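Local coordinates for protein TSC1 N-terminal domain (Chaetomium thermophilum, PDB 7A0M) that probably binds lysosomal phosphoinositides as the N-terminal domain of TSC1, recruiting the TSC complex that restrains mTORC1, at residues Y341-L349 / I358-S369. Numbering follows the deposited sequence.
With SO4 (sulfate ion), chain E.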
loop_
_atom_site.group_PDB
_atom_site.type_symbol
_atom_site.label_atom_id
_atom_site.label_comp_id
_atom_site.label_asym_id
_atom_site.label_seq_id
_atom_site.Cartn_x
_atom_site.Cartn_y
_atom_site.Cartn_z
ATOM N N TYR B 341 15.647 4.786 5.272
ATOM C CA TYR B 341 16.008 4.928 6.678
ATOM C C TYR B 341 15.585 3.695 7.466
ATOM O O TYR B 341 16.348 3.181 8.292
ATOM C CB TYR B 341 15.369 6.190 7.261
ATOM C CG TYR B 341 15.581 6.363 8.750
ATOM C CD1 TYR B 341 16.747 6.935 9.242
ATOM C CD2 TYR B 341 14.614 5.962 9.663
ATOM C CE1 TYR B 341 16.948 7.098 10.600
ATOM C CE2 TYR B 341 14.806 6.120 11.024
ATOM C CZ TYR B 341 15.974 6.690 11.486
ATOM O OH TYR B 341 16.169 6.851 12.839
ATOM N N ILE B 342 14.363 3.214 7.228
ATOM C CA ILE B 342 13.894 2.002 7.889
ATOM C C ILE B 342 14.703 0.794 7.432
ATOM O O ILE B 342 14.963 -0.123 8.222
ATOM C CB ILE B 342 12.388 1.808 7.627
ATOM C CG1 ILE B 342 11.590 2.971 8.218
ATOM C CG2 ILE B 342 11.898 0.484 8.201
ATOM C CD1 ILE B 342 10.110 2.913 7.907
ATOM N N ARG B 343 15.133 0.777 6.168
ATOM C CA ARG B 343 15.900 -0.358 5.666
ATOM C C ARG B 343 17.288 -0.408 6.286
ATOM O O ARG B 343 17.738 -1.465 6.744
ATOM C CB ARG B 343 16.027 -0.291 4.144
ATOM C CG ARG B 343 16.849 -1.438 3.572
ATOM C CD ARG B 343 17.166 -1.247 2.101
ATOM N NE ARG B 343 18.020 -0.084 1.878
ATOM C CZ ARG B 343 19.349 -0.110 1.935
ATOM N NH1 ARG B 343 19.979 -1.244 2.213
ATOM N NH2 ARG B 343 20.049 0.995 1.719
ATOM N N LYS B 344 17.982 0.725 6.310
ATOM C CA LYS B 344 19.371 0.780 6.760
ATOM C C LYS B 344 19.555 2.020 7.618
ATOM O O LYS B 344 20.068 3.047 7.157
ATOM C CB LYS B 344 20.333 0.772 5.569
ATOM C CG LYS B 344 21.784 0.492 5.928
ATOM C CD LYS B 344 22.703 0.766 4.746
ATOM C CE LYS B 344 24.145 0.422 5.076
ATOM N NZ LYS B 344 25.094 0.962 4.063
ATOM N N PRO B 345 19.144 1.960 8.888
ATOM C CA PRO B 345 19.422 3.080 9.797
ATOM C C PRO B 345 20.877 3.149 10.206
ATOM O O PRO B 345 21.266 4.096 10.906
ATOM C CB PRO B 345 18.517 2.788 10.997
ATOM C CG PRO B 345 18.424 1.299 11.017
ATOM C CD PRO B 345 18.443 0.857 9.570
ATOM N N HIS B 346 21.683 2.167 9.796
ATOM C CA HIS B 346 23.130 2.276 9.924
ATOM C C HIS B 346 23.628 3.577 9.309
ATOM O O HIS B 346 24.461 4.271 9.897
ATOM C CB HIS B 346 23.807 1.076 9.257
ATOM C CG HIS B 346 23.280 -0.254 9.705
ATOM N ND1 HIS B 346 21.977 -0.651 9.491
ATOM C CD2 HIS B 346 23.886 -1.285 10.341
ATOM C CE1 HIS B 346 21.800 -1.863 9.986
ATOM N NE2 HIS B 346 22.943 -2.271 10.506
ATOM N N ASN B 347 23.096 3.941 8.139
ATOM C CA ASN B 347 23.534 5.133 7.421
ATOM C C ASN B 347 23.265 6.432 8.174
ATOM O O ASN B 347 23.737 7.485 7.735
ATOM C CB ASN B 347 22.850 5.196 6.052
ATOM C CG ASN B 347 23.452 4.228 5.054
ATOM O OD1 ASN B 347 24.423 3.534 5.356
ATOM N ND2 ASN B 347 22.877 4.175 3.858
ATOM N N TYR B 348 22.530 6.391 9.287
ATOM C CA TYR B 348 22.149 7.603 9.998
ATOM C C TYR B 348 22.599 7.655 11.450
ATOM O O TYR B 348 22.664 8.753 12.012
ATOM C CB TYR B 348 20.621 7.786 9.968
ATOM C CG TYR B 348 20.038 8.019 8.592
ATOM C CD1 TYR B 348 19.753 6.954 7.747
ATOM C CD2 TYR B 348 19.756 9.304 8.146
ATOM C CE1 TYR B 348 19.211 7.162 6.493
ATOM C CE2 TYR B 348 19.215 9.522 6.892
ATOM C CZ TYR B 348 18.945 8.449 6.071
ATOM O OH TYR B 348 18.407 8.658 4.822
ATOM N N LEU B 349 22.909 6.519 12.071
ATOM C CA LEU B 349 23.163 6.467 13.499
ATOM C C LEU B 349 24.593 6.024 13.774
ATOM O O LEU B 349 25.051 5.031 13.190
ATOM C CB LEU B 349 22.181 5.507 14.186
ATOM C CG LEU B 349 20.699 5.866 14.072
ATOM C CD1 LEU B 349 19.836 4.752 14.639
ATOM C CD2 LEU B 349 20.416 7.182 14.780
ATOM N N ILE B 358 22.990 -2.470 16.442
ATOM C CA ILE B 358 22.387 -1.699 15.360
ATOM C C ILE B 358 21.500 -2.586 14.490
ATOM O O ILE B 358 20.537 -2.101 13.883
ATOM C CB ILE B 358 23.480 -0.998 14.534
ATOM C CG1 ILE B 358 22.859 0.012 13.565
ATOM C CG2 ILE B 358 24.336 -2.013 13.787
ATOM C CD1 ILE B 358 22.046 1.091 14.249
ATOM N N ASP B 359 21.788 -3.887 14.425
ATOM C CA ASP B 359 20.954 -4.798 13.649
ATOM C C ASP B 359 19.682 -5.166 14.403
ATOM O O ASP B 359 18.612 -5.285 13.797
ATOM C CB ASP B 359 21.746 -6.054 13.282
ATOM C CG ASP B 359 23.009 -5.736 12.509
ATOM O OD1 ASP B 359 22.916 -5.011 11.495
ATOM O OD2 ASP B 359 24.093 -6.207 12.914
ATOM N N VAL B 360 19.783 -5.357 15.721
ATOM C CA VAL B 360 18.590 -5.611 16.523
ATOM C C VAL B 360 17.665 -4.402 16.475
ATOM O O VAL B 360 16.443 -4.538 16.341
ATOM C CB VAL B 360 18.983 -5.972 17.968
ATOM C CG1 VAL B 360 17.760 -5.980 18.872
ATOM C CG2 VAL B 360 19.687 -7.319 18.004
ATOM N N HIS B 361 18.238 -3.201 16.580
ATOM C CA HIS B 361 17.443 -1.982 16.479
ATOM C C HIS B 361 16.790 -1.852 15.109
ATOM O O HIS B 361 15.631 -1.436 15.004
ATOM C CB HIS B 361 18.327 -0.769 16.763
ATOM C CG HIS B 361 17.610 0.541 16.664
ATOM N ND1 HIS B 361 17.651 1.324 15.531
ATOM C CD2 HIS B 361 16.839 1.207 17.555
ATOM C CE1 HIS B 361 16.935 2.417 15.728
ATOM N NE2 HIS B 361 16.432 2.370 16.948
ATOM N N ALA B 362 17.515 -2.211 14.047
ATOM C CA ALA B 362 16.952 -2.128 12.702
ATOM C C ALA B 362 15.764 -3.068 12.537
ATOM O O ALA B 362 14.719 -2.679 12.001
ATOM C CB ALA B 362 18.030 -2.435 11.664
ATOM N N ALA B 363 15.909 -4.317 12.985
ATOM C CA ALA B 363 14.803 -5.267 12.906
ATOM C C ALA B 363 13.609 -4.804 13.731
ATOM O O ALA B 363 12.455 -4.983 13.324
ATOM C CB ALA B 363 15.265 -6.651 13.361
ATOM N N GLU B 364 13.865 -4.206 14.897
ATOM C CA GLU B 364 12.770 -3.744 15.743
ATOM C C GLU B 364 12.043 -2.557 15.121
ATOM O O GLU B 364 10.813 -2.458 15.215
ATOM C CB GLU B 364 13.303 -3.389 17.130
ATOM C CG GLU B 364 13.698 -4.589 17.975
ATOM C CD GLU B 364 14.406 -4.191 19.254
ATOM O OE1 GLU B 364 14.604 -2.978 19.472
ATOM O OE2 GLU B 364 14.765 -5.090 20.043
ATOM N N ILE B 365 12.783 -1.638 14.493
ATOM C CA ILE B 365 12.147 -0.523 13.794
ATOM C C ILE B 365 11.283 -1.037 12.649
ATOM O O ILE B 365 10.159 -0.564 12.436
ATOM C CB ILE B 365 13.207 0.478 13.299
ATOM C CG1 ILE B 365 13.919 1.139 14.479
ATOM C CG2 ILE B 365 12.571 1.532 12.401
ATOM C CD1 ILE B 365 13.152 2.289 15.095
ATOM N N ARG B 366 11.792 -2.016 11.897
ATOM C CA ARG B 366 11.021 -2.598 10.802
ATOM C C ARG B 366 9.762 -3.281 11.315
ATOM O O ARG B 366 8.667 -3.076 10.777
ATOM C CB ARG B 366 11.884 -3.593 10.029
ATOM C CG ARG B 366 12.914 -2.962 9.126
ATOM C CD ARG B 366 13.516 -4.010 8.216
ATOM N NE ARG B 366 14.580 -4.772 8.857
ATOM C CZ ARG B 366 15.875 -4.514 8.701
ATOM N NH1 ARG B 366 16.263 -3.512 7.924
ATOM N NH2 ARG B 366 16.780 -5.258 9.321
ATOM N N GLU B 367 9.902 -4.109 12.354
ATOM C CA GLU B 367 8.766 -4.880 12.846
ATOM C C GLU B 367 7.662 -3.967 13.367
ATOM O O GLU B 367 6.473 -4.268 13.211
ATOM C CB GLU B 367 9.228 -5.848 13.934
ATOM C CG GLU B 367 8.253 -6.980 14.224
ATOM C CD GLU B 367 8.015 -7.872 13.018
ATOM O OE1 GLU B 367 7.182 -7.514 12.158
ATOM O OE2 GLU B 367 8.667 -8.933 12.927
ATOM N N ARG B 368 8.035 -2.843 13.981
ATOM C CA ARG B 368 7.045 -1.887 14.455
ATOM C C ARG B 368 6.506 -0.999 13.342
ATOM O O ARG B 368 5.435 -0.406 13.505
ATOM C CB ARG B 368 7.641 -1.018 15.565
ATOM C CG ARG B 368 7.940 -1.775 16.847
ATOM C CD ARG B 368 8.174 -0.819 18.002
ATOM N NE ARG B 368 8.245 -1.517 19.282
ATOM C CZ ARG B 368 7.913 -0.971 20.447
ATOM N NH1 ARG B 368 7.481 0.282 20.495
ATOM N NH2 ARG B 368 8.009 -1.677 21.565
ATOM N N SER B 369 7.220 -0.892 12.222
ATOM C CA SER B 369 6.730 -0.150 11.069
ATOM C C SER B 369 5.785 -0.967 10.198
ATOM O O SER B 369 5.216 -0.419 9.248
ATOM C CB SER B 369 7.904 0.347 10.221
ATOM O OG SER B 369 8.730 1.232 10.955
HETATM S S SO4 E . 24.192 -0.869 1.009
HETATM O O1 SO4 E . 25.466 -1.185 1.650
HETATM O O2 SO4 E . 23.672 0.382 1.552
HETATM O O3 SO4 E . 24.393 -0.730 -0.430
HETATM O O4 SO4 E . 23.238 -1.944 1.266
#
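His-346 NE2 donates a nearly straight hydrogen bond (162°) to Asp-359 OD1, 2.9 Å away; the acceptor lies in the ring plane, yet OD1 is met on its anti side, 35° out of the carboxylate plane. One ring face receives Ile-358 CG1 in a CH-pi contact, 3.8 Å from the centroid. With CG1 anti to the backbone N (chi1 -170°), Ile-358 lays this branch over the imidazole while Ile-358 CG2 reaches His-346 CD2. Were this position alanine, Asp-359 would probably lose its histidine mate and the Ile-358 branch the ring face it lies on.

These contacts belong to the all-helical TSC1 N-terminal domain: the end of helix 335-343 and the short 3-10 segment after it run along helix 357-373 in the opposite chain direction, Ile-342 pairing with Arg-366, Pro-345 with Ala-362.

Apolar packing continues along the helix. Pro-345 CG abuts Ala-362 CB at 3.8 Å, and Ile-342 CG2 lies 3.7 Å from Arg-366 CG, the two side chains running past each other in opposite directions. Leu-349 CD1 makes a van der Waals contact with His-361 CE1 at 3.9 Å, the side chains crossing at about a right angle.

Arg-366 NH1 adds a weak, bent bond to Arg-343 O and also donates to Tyr-383 O of the second subunit.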